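Side-chain contact in cytoplasmic export protein 1 (Saccharomyces cerevisiae, PDB 3VWA), which takes part in nuclear tRNA export, binding tRNA and perhaps passing aminoacylated tRNAs from the export receptors at the nuclear pore to the translation machinery: residues A[287-292]-A[333-338]. Numbering follows the deposited sequence.
Sequences FIIPEL and SETNTF
Ile289 reaches from helix 283-303 to the hydroxyl groups of Thr335 and Thr337; of residues 287-292, it alone touches residues 333-338. From its CA, CB points toward the segment 333-338. From there CG2 runs anti to the backbone N, while CG1 lies beside the backbone N (chi1 -72°), anti to the carbonyl carbon, and carries the chain outward. The extended second torsion (chi2 171°) then pushes CD1 forward as the tip of the branch. This methyl does the touching: Ile289 CD1 is 4.2 Å from Thr335 OG1 and 4.3 Å from Thr337 OG1. Its CG1-CD1 bond aims roughly between the two oxygens, and the Ile289 and Thr335 side chains run past each other in opposite directions. These are loose van der Waals approaches, with no hydrogen bond between the segments.

The place is the helical region of the chain that includes HEAT repeats: an early turn of helix 283-303 lies beside the C-terminal end of helix 321-335. That end closes in a Schellman motif, with Asn336 at positive phi and Asn336 N bonded to Ser333 O at 3.0 Å. The turn brings Thr337 back toward Thr335, leaving Thr337 OG1 and Thr335 OG1 just 2.6 Å apart. Thr335 OG1 also hydrogen-bonds Leu331 O, in the preceding turn of its own helix. The Ile289 side chain also packs on Thr332 and Pro339, and both threonines touch Glu285, one turn before Ile289.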
# COMPACT_ATOMS: atom_id res chain seq x y z
N PHE A 287 -6.03 -5.38 -6.18
CA PHE A 287 -7.40 -5.82 -6.45
C PHE A 287 -8.30 -4.96 -5.59
O PHE A 287 -9.07 -4.13 -6.12
CB PHE A 287 -7.58 -7.32 -6.12
CG PHE A 287 -8.73 -7.97 -6.83
CD1 PHE A 287 -9.69 -7.22 -7.49
CD2 PHE A 287 -8.87 -9.37 -6.81
CE1 PHE A 287 -10.76 -7.83 -8.11
CE2 PHE A 287 -9.93 -9.99 -7.46
CZ PHE A 287 -10.88 -9.22 -8.10
N ILE A 288 -8.19 -5.12 -4.27
CA ILE A 288 -9.09 -4.40 -3.37
C ILE A 288 -9.02 -2.86 -3.50
O ILE A 288 -10.04 -2.19 -3.73
CB ILE A 288 -8.97 -4.88 -1.89
CG1 ILE A 288 -9.31 -6.36 -1.78
CG2 ILE A 288 -9.87 -4.07 -1.01
CD1 ILE A 288 -9.02 -6.99 -0.42
N ILE A 289 -7.82 -2.30 -3.34
CA ILE A 289 -7.66 -0.84 -3.32
C ILE A 289 -8.13 -0.12 -4.62
O ILE A 289 -8.81 0.90 -4.54
CB ILE A 289 -6.21 -0.39 -2.99
CG1 ILE A 289 -5.85 -0.63 -1.49
CG2 ILE A 289 -6.06 1.07 -3.22
CD1 ILE A 289 -4.36 -0.41 -1.20
N PRO A 290 -7.70 -0.59 -5.80
CA PRO A 290 -8.13 0.06 -7.00
C PRO A 290 -9.63 -0.07 -7.23
O PRO A 290 -10.22 0.89 -7.71
CB PRO A 290 -7.33 -0.64 -8.14
CG PRO A 290 -6.49 -1.68 -7.51
CD PRO A 290 -6.73 -1.68 -6.03
N GLU A 291 -10.26 -1.20 -6.89
CA GLU A 291 -11.73 -1.28 -6.97
C GLU A 291 -12.46 -0.32 -6.02
O GLU A 291 -13.42 0.37 -6.43
CB GLU A 291 -12.25 -2.72 -6.75
CG GLU A 291 -11.73 -3.75 -7.76
CD GLU A 291 -12.25 -3.56 -9.20
OE1 GLU A 291 -12.85 -2.50 -9.54
OE2 GLU A 291 -12.07 -4.50 -10.00
N LEU A 292 -12.01 -0.24 -4.75
CA LEU A 292 -12.57 0.79 -3.85
C LEU A 292 -12.40 2.17 -4.41
O LEU A 292 -13.32 2.96 -4.41
CB LEU A 292 -11.82 0.84 -2.52
CG LEU A 292 -12.64 0.66 -1.26
CD1 LEU A 292 -11.88 0.87 0.06
CD2 LEU A 292 -14.03 1.33 -1.29
N SER A 333 -1.21 3.46 2.47
CA SER A 333 -0.07 3.81 3.31
C SER A 333 0.60 2.56 3.85
O SER A 333 1.81 2.42 3.73
CB SER A 333 -0.49 4.72 4.46
OG SER A 333 0.56 4.78 5.44
N GLU A 334 -0.18 1.64 4.43
CA GLU A 334 0.39 0.47 5.03
C GLU A 334 1.22 -0.32 4.02
O GLU A 334 2.30 -0.82 4.36
CB GLU A 334 -0.67 -0.44 5.66
CG GLU A 334 -0.01 -1.67 6.28
CD GLU A 334 -0.98 -2.82 6.53
OE1 GLU A 334 -1.94 -2.66 7.30
OE2 GLU A 334 -0.78 -3.91 5.97
N THR A 335 0.74 -0.42 2.78
CA THR A 335 1.39 -1.24 1.76
C THR A 335 2.35 -0.38 0.93
O THR A 335 2.97 -0.87 -0.01
CB THR A 335 0.39 -1.88 0.79
OG1 THR A 335 -0.46 -0.87 0.20
CG2 THR A 335 -0.48 -2.93 1.50
N ASN A 336 2.42 0.90 1.23
CA ASN A 336 3.19 1.78 0.37
C ASN A 336 2.97 1.55 -1.14
O ASN A 336 3.93 1.53 -1.91
CB ASN A 336 4.69 1.70 0.72
CG ASN A 336 5.47 2.86 0.16
OD1 ASN A 336 4.96 3.98 0.09
ND2 ASN A 336 6.71 2.61 -0.28
N THR A 337 1.70 1.36 -1.56
CA THR A 337 1.30 1.26 -2.95
C THR A 337 0.12 2.20 -3.20
O THR A 337 -0.69 2.41 -2.31
CB THR A 337 0.77 -0.16 -3.30
OG1 THR A 337 -0.25 -0.52 -2.36
CG2 THR A 337 1.90 -1.24 -3.30
N PHE A 338 -0.02 2.68 -4.41
CA PHE A 338 -0.90 3.79 -4.73
C PHE A 338 -1.32 3.60 -6.16
O PHE A 338 -0.47 3.51 -7.02
CB PHE A 338 -0.09 5.10 -4.60
CG PHE A 338 0.35 5.38 -3.21
CD1 PHE A 338 1.61 4.99 -2.77
CD2 PHE A 338 -0.51 5.97 -2.32
CE1 PHE A 338 2.00 5.19 -1.46
CE2 PHE A 338 -0.13 6.20 -1.01
CZ PHE A 338 1.14 5.80 -0.58